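Local coordinates for protein cyclin homolog (Herpesvirus saimiri, PDB 2F2C) that probably acts as a viral D-type cyclin that modulates the host cell cycle and may contribute to transformation and rapid proliferation of latently infected T cells, at residues L29-L34 and L192-L197; K107-K112 and A149-D154; I54-M59 and S71-S76. All coordinates share one frame; numbering follows the deposited sequence.

Contact 1. Residues L29-L34 and L192-L197; sequences LRELLL and LLSPGL
Glu31, in the last turn of helix 21-31, makes a polar contact with Ser194, Pro195 and Gly196 at the start of helix 195-208, more than 160 residues further along the chain, and so bridges the N-terminal cyclin half and the C-terminal viral-cyclin half. The backbones stay apart, the closest CA atoms being those of Glu31 and Pro195 at 7.3 Å, and the acidic side chain spans the gap. With CG placed anti to the backbone N and an extended chain beyond it, the carboxylate is carried straight to the other helix.

One oxygen does all the bonding here. Glu31 OE1 accepts the amide of Gly196, N to OE1 3.0 Å with a nearly straight N-H...O angle of 171°, and also the hydroxyl of Ser194, OG to OE1 2.5 Å. The two donors reach OE1 from opposite faces of the carboxylate plane, Gly196 N 44° and Ser194 OG 39° out of it. Pro195 adds contact with the aliphatic part of the chain: its CD lies 3.7 Å from Glu31 CG, the two side chains coming from opposite directions. Phe155 also touches Glu31, and Leu34, three residues on, packs on Ala149.

Because the carboxylate sits at the positive end of the helix dipole, its negative charge is probably stabilised there. Ser194 at the N-cap position and Pro195 in the first turn are characteristic of a helix N terminus, while Glu31, from a different helix, supplies the acceptor for the first-turn amide Gly196 N.

Contact 2. Residues K107-K112 and A149-D154; sequences KIRTVK and AVLATD
The guanidinium of Arg109, on helix 94-109, forms a buried salt bridge with Asp154 and lies against Leu151. Its side chain covers a long way, since the nearest CA atoms, those of Arg109 and Leu151, are 10.9 Å apart. CG is anti to the carbonyl carbon, the chain bends at chi2 (-72°), and the part beyond runs out to the loop.

The main bond is from Arg109 NH1 to Asp154 OD1, 2.8 Å with an N-H...O angle of 160°. It uses the syn lone pair of OD1, and the oxygen lies close to the guanidinium plane. Arg109 NH2 adds two weak bonds, to Asp154 OD1 at 3.4 Å and to Asp154 OD2 at 3.3 Å. The two planes are 33° apart, consistent with tight pairing at NH1 and looser pairing at NH2.

The contact ties helix 94-109 of the N-terminal cyclin domain to the connection between helix 129-142 and helix 156-162, on the route to the C-terminal half of this two-part cyclin fold. There the loop turns tightly, Asp154 N giving a hydrogen bond to Leu151 O at 2.6 Å. With Asp154 CG beside its own backbone N, the carboxylate turns back to the same residue while OD1 faces Arg109: OD2 accepts Leu151 N at 2.7 Å on the anti side, tilted out of the carboxylate plane. Each oxygen thus has its own main donor, which fixes the carboxylate's rotation.

Leu151, coming from the direction opposite to Arg109, covers one guanidinium face, its CD1 3.5 Å from Arg109 NH1 and offset toward the rim. Glu148 makes a salt bridge to NH2, and Ser71 a weak hydrogen bond with NH1. A basic side chain of another protein chain forms a long, weak ion pair with Asp154 OD1.

Contact 3. Residues I54-M59 and S71-S76; sequences ILLTWM and SVFPLS
Two helices of the cyclin-box fold in the N-terminal half, 49-65 and 72-83, pack together here, with Phe73 of the second meeting Leu56 and Met59 of the first. The two short helical segments run roughly antiparallel, their axes 149° apart in direction and 11.0 Å apart at closest approach. That spacing is wide, and the nearest CA atoms, of Met59 and Phe73, are 7.4 Å from each other, so side chains bridge the interval.

Phe73 and Met59 share most of this. Phe73 CG is anti to the backbone N (chi1 -179°), which swings the ring out across the gap although its CB does not point straight at the other helix. The ring meets Met59 by its edge, with Met59 CB near the ring plane and 3.8 Å from Phe73 CE1. Further out, Phe73 CZ comes within 3.5 Å of the backbone oxygen Leu56 O and 4.3 Å of Leu56 CB. His60 meets the same phenylalanine ring edge-to-face.

Met59 reaches the next turn of the opposing helix. A bend at chi3 (55°) turns its methyl CE to Ser76, where it lies 3.3 Å from OG. The same hydroxyl is bonded within its own helix: Ser76 OG donates to Phe73 O at 2.9 Å. Val102 of helix 94-109 also touches Met59, and Val77 and Leu80 touch Leu56, so the contact belongs to a larger buried core.

All four touching residues are buried and the join is made by van der Waals packing. The polar atom of Ser76 is satisfied by its own helix backbone, which is consistent with a serine taking part in a largely apolar interface.

How the contacts relate
Contacts 2 and 3 are both nested in the chain loop closed by contact 1; contact 3 closes before contact 2 opens. Contact 2 lies between the others in space, its centre about 12 Å from that of contact 3 and about 15 Å from that of contact 1, and it touches both. Contacts 1 and 3 do not touch, their nearest atoms being about 8 Å apart. Leu151 packs on Ser71 and Leu75, while Val150 meets Glu31 and Pro195, and Ala152 meets Pro195. Segment 149-154 therefore links the helix 72-83 core to the meeting of helices 21-31 and 195-208, consistent with a role in joining the N- and C-terminal halves.

Contact 1. Residues L29-L34 and L192-L197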
ATOM      1  N   LEU A  29       5.653 -14.722   4.124  1.00 73.42           N
ATOM      2  CA  LEU A  29       6.369 -14.978   2.874  1.00 73.91           C
ATOM      3  C   LEU A  29       7.217 -13.786   2.472  1.00 74.52           C
ATOM      4  O   LEU A  29       8.406 -13.937   2.220  1.00 74.31           O
ATOM      5  CB  LEU A  29       5.386 -15.312   1.756  1.00 74.08           C
ATOM      6  CG  LEU A  29       5.564 -16.666   1.068  1.00 73.60           C
ATOM      7  CD1 LEU A  29       4.314 -17.041   0.277  1.00 71.33           C
ATOM      8  CD2 LEU A  29       6.824 -16.687   0.189  1.00 74.53           C
ATOM      9  N   ARG A  30       6.609 -12.598   2.442  1.00 75.66           N
ATOM     10  CA  ARG A  30       7.308 -11.361   2.068  1.00 76.41           C
ATOM     11  C   ARG A  30       8.356 -10.973   3.119  1.00 77.93           C
ATOM     12  O   ARG A  30       9.358 -10.305   2.816  1.00 77.95           O
ATOM     13  CB  ARG A  30       6.333 -10.215   1.784  1.00 76.12           C
ATOM     14  CG  ARG A  30       5.304 -10.498   0.652  1.00 75.77           C
ATOM     15  CD  ARG A  30       4.440  -9.302   0.238  1.00 74.92           C
ATOM     16  NE  ARG A  30       4.178  -8.444   1.385  1.00 75.84           N
ATOM     17  CZ  ARG A  30       3.084  -8.464   2.123  1.00 74.60           C
ATOM     18  NH1 ARG A  30       2.084  -9.270   1.829  1.00 75.84           N
ATOM     19  NH2 ARG A  30       2.984  -7.656   3.155  1.00 73.90           N
ATOM     20  N   GLU A  31       8.144 -11.420   4.351  1.00 79.49           N
ATOM     21  CA  GLU A  31       9.201 -11.358   5.354  1.00 81.83           C
ATOM     22  C   GLU A  31      10.478 -12.058   4.819  1.00 82.12           C
ATOM     23  O   GLU A  31      11.566 -11.494   4.925  1.00 82.65           O
ATOM     24  CB  GLU A  31       8.705 -11.980   6.659  1.00 81.34           C
ATOM     25  CG  GLU A  31       9.608 -11.843   7.869  1.00 84.38           C
ATOM     26  CD  GLU A  31       8.987 -12.476   9.122  1.00 85.25           C
ATOM     27  OE1 GLU A  31       9.361 -12.117  10.268  1.00 88.65           O
ATOM     28  OE2 GLU A  31       8.094 -13.340   8.966  1.00 90.46           O
ATOM     29  N   LEU A  32      10.356 -13.241   4.197  1.00 82.51           N
ATOM     30  CA  LEU A  32      11.547 -13.966   3.715  1.00 83.02           C
ATOM     31  C   LEU A  32      12.300 -13.239   2.598  1.00 83.74           C
ATOM     32  O   LEU A  32      13.255 -13.780   2.040  1.00 83.76           O
ATOM     33  CB  LEU A  32      11.222 -15.405   3.258  1.00 82.76           C
ATOM     34  CG  LEU A  32      10.432 -16.390   4.131  1.00 81.88           C
ATOM     35  CD1 LEU A  32      10.259 -17.707   3.401  1.00 80.24           C
ATOM     36  CD2 LEU A  32      11.064 -16.610   5.490  1.00 81.20           C
ATOM     37  N   LEU A  33      11.871 -12.028   2.263  1.00 84.67           N
ATOM     38  CA  LEU A  33      12.532 -11.261   1.209  1.00 85.82           C
ATOM     39  C   LEU A  33      13.715 -10.449   1.735  1.00 86.41           C
ATOM     40  O   LEU A  33      14.824 -10.631   1.256  1.00 87.14           O
ATOM     41  CB  LEU A  33      11.551 -10.350   0.450  1.00 85.90           C
ATOM     42  CG  LEU A  33      10.500 -10.930  -0.507  1.00 85.99           C
ATOM     43  CD1 LEU A  33       9.420  -9.873  -0.767  1.00 86.11           C
ATOM     44  CD2 LEU A  33      11.102 -11.417  -1.824  1.00 85.25           C
ATOM     45  N   LEU A  34      13.501  -9.573   2.711  1.00 87.07           N
ATOM     46  CA  LEU A  34      14.587  -8.705   3.192  1.00 88.26           C
ATOM     47  C   LEU A  34      15.829  -9.489   3.725  1.00 89.25           C
ATOM     48  O   LEU A  34      15.763 -10.720   3.888  1.00 89.38           O
ATOM     49  CB  LEU A  34      14.065  -7.592   4.130  1.00 87.98           C
ATOM     50  CG  LEU A  34      13.401  -7.689   5.515  1.00 87.71           C
ATOM     51  CD1 LEU A  34      12.314  -6.630   5.618  1.00 84.57           C
ATOM     52  CD2 LEU A  34      12.825  -9.051   5.876  1.00 87.74           C
ATOM     53  N   LEU A 192      17.825  -7.528  14.520  1.00 80.77           N
ATOM     54  CA  LEU A 192      18.120  -8.797  13.884  1.00 80.32           C
ATOM     55  C   LEU A 192      16.942  -9.781  13.906  1.00 79.75           C
ATOM     56  O   LEU A 192      16.947 -10.761  13.169  1.00 80.42           O
ATOM     57  CB  LEU A 192      19.365  -9.438  14.530  1.00 80.66           C
ATOM     58  CG  LEU A 192      20.624  -8.624  14.925  1.00 81.21           C
ATOM     59  CD1 LEU A 192      21.828  -9.549  15.238  1.00 80.99           C
ATOM     60  CD2 LEU A 192      21.040  -7.584  13.878  1.00 81.92           C
ATOM     61  N   LEU A 193      15.939  -9.534  14.736  1.00 78.76           N
ATOM     62  CA  LEU A 193      14.812 -10.461  14.845  1.00 78.05           C
ATOM     63  C   LEU A 193      13.826 -10.285  13.698  1.00 77.69           C
ATOM     64  O   LEU A 193      13.740  -9.220  13.091  1.00 77.93           O
ATOM     65  CB  LEU A 193      14.101 -10.320  16.187  1.00 77.98           C
ATOM     66  CG  LEU A 193      15.038 -10.253  17.399  1.00 79.24           C
ATOM     67  CD1 LEU A 193      14.380  -9.505  18.549  1.00 80.25           C
ATOM     68  CD2 LEU A 193      15.554 -11.630  17.837  1.00 79.58           C
ATOM     69  N   SER A 194      13.090 -11.341  13.381  1.00 77.02           N
ATOM     70  CA  SER A 194      12.177 -11.277  12.262  1.00 76.19           C
ATOM     71  C   SER A 194      10.943 -10.498  12.706  1.00 75.31           C
ATOM     72  O   SER A 194      10.503 -10.614  13.859  1.00 75.32           O
ATOM     73  CB  SER A 194      11.845 -12.680  11.740  1.00 76.37           C
ATOM     74  OG  SER A 194      10.592 -13.142  12.211  1.00 77.29           O
ATOM     75  N   PRO A 195      10.423  -9.659  11.815  1.00 74.42           N
ATOM     76  CA  PRO A 195       9.336  -8.754  12.177  1.00 73.85           C
ATOM     77  C   PRO A 195       8.207  -9.465  12.917  1.00 73.36           C
ATOM     78  O   PRO A 195       7.696  -8.940  13.906  1.00 73.57           O
ATOM     79  CB  PRO A 195       8.861  -8.191  10.841  1.00 73.51           C
ATOM     80  CG  PRO A 195       9.873  -8.597   9.834  1.00 73.83           C
ATOM     81  CD  PRO A 195      10.887  -9.472  10.432  1.00 74.04           C
ATOM     82  N   GLY A 196       7.840 -10.655  12.463  1.00 72.79           N
ATOM     83  CA  GLY A 196       6.750 -11.392  13.087  1.00 72.01           C
ATOM     84  C   GLY A 196       7.071 -11.719  14.529  1.00 71.90           C
ATOM     85  O   GLY A 196       6.196 -11.668  15.378  1.00 72.03           O
ATOM     86  N   LEU A 197       8.325 -12.061  14.814  1.00 71.54           N
ATOM     87  CA  LEU A 197       8.722 -12.330  16.191  1.00 71.18           C
ATOM     88  C   LEU A 197       8.693 -11.071  17.065  1.00 71.34           C
ATOM     89  O   LEU A 197       8.086 -11.086  18.146  1.00 71.22           O
ATOM     90  CB  LEU A 197      10.086 -13.021  16.260  1.00 70.99           C
ATOM     91  CG  LEU A 197      10.049 -14.530  16.009  1.00 70.01           C
ATOM     92  CD1 LEU A 197      11.461 -15.100  15.936  1.00 67.38           C
ATOM     93  CD2 LEU A 197       9.190 -15.258  17.055  1.00 67.75           C
TER

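Contact 2. Residues K107-K112 and A149-D154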
ATOM      1  N   LYS A 107       6.513   9.937   4.058  1.00 67.05           N
ATOM      2  CA  LYS A 107       5.953  10.080   2.740  1.00 67.62           C
ATOM      3  C   LYS A 107       5.231   8.825   2.280  1.00 68.25           C
ATOM      4  O   LYS A 107       4.369   8.898   1.408  1.00 68.88           O
ATOM      5  CB  LYS A 107       7.034  10.462   1.733  1.00 67.55           C
ATOM      6  CG  LYS A 107       7.295  11.953   1.639  1.00 67.46           C
ATOM      7  CD  LYS A 107       8.212  12.246   0.465  1.00 67.30           C
ATOM      8  CE  LYS A 107       8.723  13.658   0.482  1.00 66.36           C
ATOM      9  NZ  LYS A 107       9.655  13.836  -0.649  1.00 66.74           N
ATOM     10  N   ILE A 108       5.559   7.671   2.850  1.00 68.98           N
ATOM     11  CA  ILE A 108       4.932   6.418   2.373  1.00 69.37           C
ATOM     12  C   ILE A 108       3.837   5.899   3.308  1.00 69.63           C
ATOM     13  O   ILE A 108       2.803   5.454   2.822  1.00 69.56           O
ATOM     14  CB  ILE A 108       5.989   5.297   2.110  1.00 69.43           C
ATOM     15  CG1 ILE A 108       6.958   5.729   1.017  1.00 69.22           C
ATOM     16  CG2 ILE A 108       5.308   3.968   1.749  1.00 67.55           C
ATOM     17  CD1 ILE A 108       8.195   4.861   0.942  1.00 70.00           C
ATOM     18  N   ARG A 109       4.063   5.946   4.627  1.00 69.20           N
ATOM     19  CA  ARG A 109       3.144   5.302   5.558  1.00 69.60           C
ATOM     20  C   ARG A 109       2.237   6.248   6.347  1.00 70.30           C
ATOM     21  O   ARG A 109       1.649   5.846   7.350  1.00 70.67           O
ATOM     22  CB  ARG A 109       3.911   4.397   6.525  1.00 69.50           C
ATOM     23  CG  ARG A 109       4.388   3.053   5.937  1.00 69.82           C
ATOM     24  CD  ARG A 109       3.282   2.014   5.686  1.00 67.07           C
ATOM     25  NE  ARG A 109       3.873   0.743   5.275  1.00 67.68           N
ATOM     26  CZ  ARG A 109       3.748  -0.411   5.936  1.00 67.52           C
ATOM     27  NH1 ARG A 109       3.038  -0.475   7.041  1.00 67.69           N
ATOM     28  NH2 ARG A 109       4.330  -1.512   5.491  1.00 67.55           N
ATOM     29  N   THR A 110       2.108   7.492   5.898  1.00 70.95           N
ATOM     30  CA  THR A 110       1.334   8.490   6.640  1.00 71.74           C
ATOM     31  C   THR A 110       0.672   9.529   5.719  1.00 72.03           C
ATOM     32  O   THR A 110       1.123   9.779   4.599  1.00 72.05           O
ATOM     33  CB  THR A 110       2.223   9.153   7.741  1.00 71.93           C
ATOM     34  OG1 THR A 110       1.490   9.274   8.971  1.00 71.42           O
ATOM     35  CG2 THR A 110       2.599  10.588   7.376  1.00 72.51           C
ATOM     36  N   VAL A 111      -0.408  10.125   6.195  1.00 72.42           N
ATOM     37  CA  VAL A 111      -1.294  10.866   5.303  1.00 73.20           C
ATOM     38  C   VAL A 111      -0.781  12.291   5.111  1.00 73.97           C
ATOM     39  O   VAL A 111      -0.922  12.874   4.045  1.00 74.37           O
ATOM     40  CB  VAL A 111      -2.780  10.802   5.782  1.00 72.63           C
ATOM     41  CG1 VAL A 111      -2.909  11.289   7.204  1.00 72.52           C
ATOM     42  CG2 VAL A 111      -3.673  11.602   4.892  1.00 73.07           C
ATOM     43  N   LYS A 112      -0.150  12.822   6.144  1.00 75.14           N
ATOM     44  CA  LYS A 112       0.379  14.171   6.123  1.00 75.92           C
ATOM     45  C   LYS A 112       1.874  14.045   6.402  1.00 76.25           C
ATOM     46  O   LYS A 112       2.296  13.978   7.564  1.00 75.89           O
ATOM     47  CB  LYS A 112      -0.312  15.004   7.203  1.00 76.21           C
ATOM     48  CG  LYS A 112      -0.435  16.486   6.913  1.00 78.01           C
ATOM     49  CD  LYS A 112       0.929  17.200   6.940  1.00 80.94           C
ATOM     50  CE  LYS A 112       0.791  18.647   7.418  1.00 82.30           C
ATOM     51  NZ  LYS A 112      -0.265  19.414   6.641  1.00 82.84           N
ATOM     52  N   ALA A 149       8.643  -2.613   3.014  1.00 69.86           N
ATOM     53  CA  ALA A 149       9.131  -3.798   3.765  1.00 70.22           C
ATOM     54  C   ALA A 149       8.090  -4.338   4.741  1.00 70.32           C
ATOM     55  O   ALA A 149       7.217  -3.611   5.187  1.00 70.82           O
ATOM     56  CB  ALA A 149      10.411  -3.474   4.537  1.00 69.93           C
ATOM     57  N   VAL A 150       8.177  -5.610   5.097  1.00 70.62           N
ATOM     58  CA  VAL A 150       7.313  -6.084   6.166  1.00 71.09           C
ATOM     59  C   VAL A 150       7.770  -5.458   7.507  1.00 71.50           C
ATOM     60  O   VAL A 150       8.925  -5.600   7.899  1.00 71.55           O
ATOM     61  CB  VAL A 150       7.282  -7.610   6.258  1.00 70.75           C
ATOM     62  CG1 VAL A 150       6.584  -8.031   7.539  1.00 71.25           C
ATOM     63  CG2 VAL A 150       6.562  -8.189   5.077  1.00 69.82           C
ATOM     64  N   LEU A 151       6.864  -4.753   8.181  1.00 71.68           N
ATOM     65  CA  LEU A 151       7.177  -4.089   9.444  1.00 72.07           C
ATOM     66  C   LEU A 151       6.637  -4.893  10.597  1.00 72.38           C
ATOM     67  O   LEU A 151       5.504  -5.385  10.524  1.00 72.59           O
ATOM     68  CB  LEU A 151       6.513  -2.720   9.502  1.00 71.90           C
ATOM     69  CG  LEU A 151       6.862  -1.809   8.352  1.00 71.90           C
ATOM     70  CD1 LEU A 151       6.167  -0.471   8.538  1.00 70.72           C
ATOM     71  CD2 LEU A 151       8.365  -1.660   8.355  1.00 72.16           C
ATOM     72  N   ALA A 152       7.408  -4.982  11.677  1.00 72.25           N
ATOM     73  CA  ALA A 152       6.956  -5.700  12.864  1.00 72.72           C
ATOM     74  C   ALA A 152       5.494  -5.342  13.054  1.00 73.02           C
ATOM     75  O   ALA A 152       4.654  -6.155  13.423  1.00 73.81           O
ATOM     76  CB  ALA A 152       7.758  -5.286  14.075  1.00 71.94           C
ATOM     77  N   THR A 153       5.184  -4.112  12.719  1.00 72.96           N
ATOM     78  CA  THR A 153       3.947  -3.549  13.116  1.00 72.87           C
ATOM     79  C   THR A 153       2.775  -3.997  12.243  1.00 73.05           C
ATOM     80  O   THR A 153       1.624  -3.874  12.653  1.00 73.34           O
ATOM     81  CB  THR A 153       4.143  -2.039  13.211  1.00 72.42           C
ATOM     82  OG1 THR A 153       3.356  -1.561  14.292  1.00 74.13           O
ATOM     83  CG2 THR A 153       3.631  -1.335  12.021  1.00 71.28           C
ATOM     84  N   ASP A 154       3.072  -4.553  11.064  1.00 73.08           N
ATOM     85  CA  ASP A 154       2.044  -5.037  10.144  1.00 73.02           C
ATOM     86  C   ASP A 154       1.422  -6.339  10.650  1.00 73.00           C
ATOM     87  O   ASP A 154       0.340  -6.742  10.189  1.00 73.60           O
ATOM     88  CB  ASP A 154       2.613  -5.333   8.751  1.00 73.39           C
ATOM     89  CG  ASP A 154       3.205  -4.109   8.039  1.00 75.04           C
ATOM     90  OD1 ASP A 154       2.514  -3.063   7.878  1.00 73.62           O
ATOM     91  OD2 ASP A 154       4.363  -4.155   7.533  1.00 77.23           O
TER

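Contact 3. Residues I54-M59 and S71-S76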
ATOM      1  N   ILE A  54      21.184   6.425  19.774  1.00 66.88           N
ATOM      2  CA  ILE A  54      20.886   7.851  19.916  1.00 66.30           C
ATOM      3  C   ILE A  54      20.016   8.354  18.728  1.00 66.71           C
ATOM      4  O   ILE A  54      18.972   8.982  18.927  1.00 66.56           O
ATOM      5  CB  ILE A  54      22.206   8.653  20.091  1.00 65.79           C
ATOM      6  CG1 ILE A  54      22.850   8.318  21.456  1.00 65.90           C
ATOM      7  CG2 ILE A  54      21.951  10.135  20.021  1.00 65.24           C
ATOM      8  CD1 ILE A  54      24.374   8.444  21.528  1.00 62.80           C
ATOM      9  N   LEU A  55      20.423   8.025  17.504  1.00 66.73           N
ATOM     10  CA  LEU A  55      19.769   8.525  16.314  1.00 66.86           C
ATOM     11  C   LEU A  55      18.354   8.000  16.187  1.00 67.39           C
ATOM     12  O   LEU A  55      17.447   8.723  15.772  1.00 67.77           O
ATOM     13  CB  LEU A  55      20.569   8.138  15.090  1.00 66.64           C
ATOM     14  CG  LEU A  55      19.887   8.359  13.752  1.00 66.77           C
ATOM     15  CD1 LEU A  55      19.855   9.837  13.412  1.00 66.11           C
ATOM     16  CD2 LEU A  55      20.629   7.543  12.688  1.00 67.76           C
ATOM     17  N   LEU A  56      18.162   6.735  16.540  1.00 67.69           N
ATOM     18  CA  LEU A  56      16.834   6.152  16.502  1.00 67.58           C
ATOM     19  C   LEU A  56      15.957   6.697  17.625  1.00 67.90           C
ATOM     20  O   LEU A  56      14.737   6.756  17.471  1.00 68.52           O
ATOM     21  CB  LEU A  56      16.900   4.629  16.540  1.00 67.25           C
ATOM     22  CG  LEU A  56      17.447   3.929  15.291  1.00 67.12           C
ATOM     23  CD1 LEU A  56      17.277   2.424  15.453  1.00 64.92           C
ATOM     24  CD2 LEU A  56      16.736   4.410  14.010  1.00 67.08           C
ATOM     25  N   THR A  57      16.580   7.103  18.738  1.00 67.94           N
ATOM     26  CA  THR A  57      15.885   7.784  19.835  1.00 67.56           C
ATOM     27  C   THR A  57      15.367   9.133  19.363  1.00 67.58           C
ATOM     28  O   THR A  57      14.247   9.511  19.660  1.00 67.97           O
ATOM     29  CB  THR A  57      16.809   7.940  21.045  1.00 67.42           C
ATOM     30  OG1 THR A  57      16.985   6.664  21.666  1.00 68.07           O
ATOM     31  CG2 THR A  57      16.147   8.740  22.130  1.00 66.89           C
ATOM     32  N   TRP A  58      16.170   9.849  18.602  1.00 67.67           N
ATOM     33  CA  TRP A  58      15.718  11.096  18.037  1.00 68.02           C
ATOM     34  C   TRP A  58      14.648  10.846  16.965  1.00 68.40           C
ATOM     35  O   TRP A  58      13.568  11.439  17.012  1.00 68.92           O
ATOM     36  CB  TRP A  58      16.910  11.853  17.482  1.00 68.34           C
ATOM     37  CG  TRP A  58      16.594  13.149  16.822  1.00 68.66           C
ATOM     38  CD1 TRP A  58      16.204  14.314  17.425  1.00 69.29           C
ATOM     39  CD2 TRP A  58      16.686  13.434  15.430  1.00 68.11           C
ATOM     40  NE1 TRP A  58      16.037  15.305  16.487  1.00 68.87           N
ATOM     41  CE2 TRP A  58      16.324  14.789  15.251  1.00 69.11           C
ATOM     42  CE3 TRP A  58      17.040  12.682  14.308  1.00 68.14           C
ATOM     43  CZ2 TRP A  58      16.302  15.398  13.996  1.00 70.11           C
ATOM     44  CZ3 TRP A  58      17.008  13.280  13.059  1.00 68.84           C
ATOM     45  CH2 TRP A  58      16.645  14.626  12.911  1.00 69.59           C
ATOM     46  N   MET A  59      14.928   9.965  16.006  1.00 68.46           N
ATOM     47  CA  MET A  59      13.961   9.646  14.948  1.00 68.57           C
ATOM     48  C   MET A  59      12.586   9.257  15.550  1.00 68.14           C
ATOM     49  O   MET A  59      11.520   9.703  15.083  1.00 66.85           O
ATOM     50  CB  MET A  59      14.515   8.532  14.062  1.00 68.33           C
ATOM     51  CG  MET A  59      15.788   8.899  13.278  1.00 68.55           C
ATOM     52  SD  MET A  59      16.476   7.487  12.321  1.00 70.42           S
ATOM     53  CE  MET A  59      15.057   6.971  11.321  1.00 67.45           C
ATOM     54  N   SER A  71       3.189   3.333  11.874  1.00 69.37           N
ATOM     55  CA  SER A  71       4.051   2.513  11.052  1.00 69.67           C
ATOM     56  C   SER A  71       5.205   3.269  10.338  1.00 69.89           C
ATOM     57  O   SER A  71       6.107   2.645   9.751  1.00 70.14           O
ATOM     58  CB  SER A  71       3.215   1.675  10.103  1.00 68.73           C
ATOM     59  OG  SER A  71       3.372   2.238   8.859  1.00 70.48           O
ATOM     60  N   VAL A  72       5.208   4.595  10.425  1.00 69.87           N
ATOM     61  CA  VAL A  72       6.323   5.403   9.907  1.00 69.66           C
ATOM     62  C   VAL A  72       7.685   5.066  10.531  1.00 69.97           C
ATOM     63  O   VAL A  72       8.713   4.970   9.838  1.00 70.23           O
ATOM     64  CB  VAL A  72       6.061   6.890  10.140  1.00 69.50           C
ATOM     65  CG1 VAL A  72       7.221   7.728   9.595  1.00 68.37           C
ATOM     66  CG2 VAL A  72       4.737   7.285   9.498  1.00 69.23           C
ATOM     67  N   PHE A  73       7.707   4.903  11.845  1.00 69.81           N
ATOM     68  CA  PHE A  73       8.976   4.702  12.505  1.00 70.01           C
ATOM     69  C   PHE A  73       9.621   3.358  12.151  1.00 70.46           C
ATOM     70  O   PHE A  73      10.781   3.345  11.740  1.00 71.07           O
ATOM     71  CB  PHE A  73       8.894   4.922  14.019  1.00 69.84           C
ATOM     72  CG  PHE A  73      10.200   4.750  14.713  1.00 70.08           C
ATOM     73  CD1 PHE A  73      11.269   5.589  14.423  1.00 70.17           C
ATOM     74  CD2 PHE A  73      10.379   3.731  15.635  1.00 70.12           C
ATOM     75  CE1 PHE A  73      12.489   5.433  15.066  1.00 70.29           C
ATOM     76  CE2 PHE A  73      11.593   3.576  16.281  1.00 69.19           C
ATOM     77  CZ  PHE A  73      12.648   4.419  15.995  1.00 69.58           C
ATOM     78  N   PRO A  74       8.919   2.237  12.317  1.00 70.54           N
ATOM     79  CA  PRO A  74       9.483   0.966  11.907  1.00 70.47           C
ATOM     80  C   PRO A  74      10.064   1.028  10.491  1.00 70.68           C
ATOM     81  O   PRO A  74      11.206   0.575  10.269  1.00 70.45           O
ATOM     82  CB  PRO A  74       8.285   0.025  11.990  1.00 70.16           C
ATOM     83  CG  PRO A  74       7.549   0.543  13.133  1.00 70.61           C
ATOM     84  CD  PRO A  74       7.590   2.051  12.940  1.00 70.70           C
ATOM     85  N   LEU A  75       9.313   1.620   9.561  1.00 70.55           N
ATOM     86  CA  LEU A  75       9.726   1.644   8.159  1.00 70.44           C
ATOM     87  C   LEU A  75      10.949   2.509   7.992  1.00 70.54           C
ATOM     88  O   LEU A  75      11.888   2.142   7.288  1.00 71.10           O
ATOM     89  CB  LEU A  75       8.594   2.128   7.267  1.00 70.23           C
ATOM     90  CG  LEU A  75       8.568   1.893   5.759  1.00 70.16           C
ATOM     91  CD1 LEU A  75       9.108   3.088   5.056  1.00 70.80           C
ATOM     92  CD2 LEU A  75       9.314   0.644   5.331  1.00 71.09           C
ATOM     93  N   SER A  76      10.954   3.643   8.676  1.00 70.36           N
ATOM     94  CA  SER A  76      12.087   4.545   8.611  1.00 70.30           C
ATOM     95  C   SER A  76      13.356   3.916   9.216  1.00 69.68           C
ATOM     96  O   SER A  76      14.456   4.299   8.841  1.00 69.82           O
ATOM     97  CB  SER A  76      11.743   5.848   9.322  1.00 70.40           C
ATOM     98  OG  SER A  76      12.039   5.707  10.711  1.00 73.52           O
TER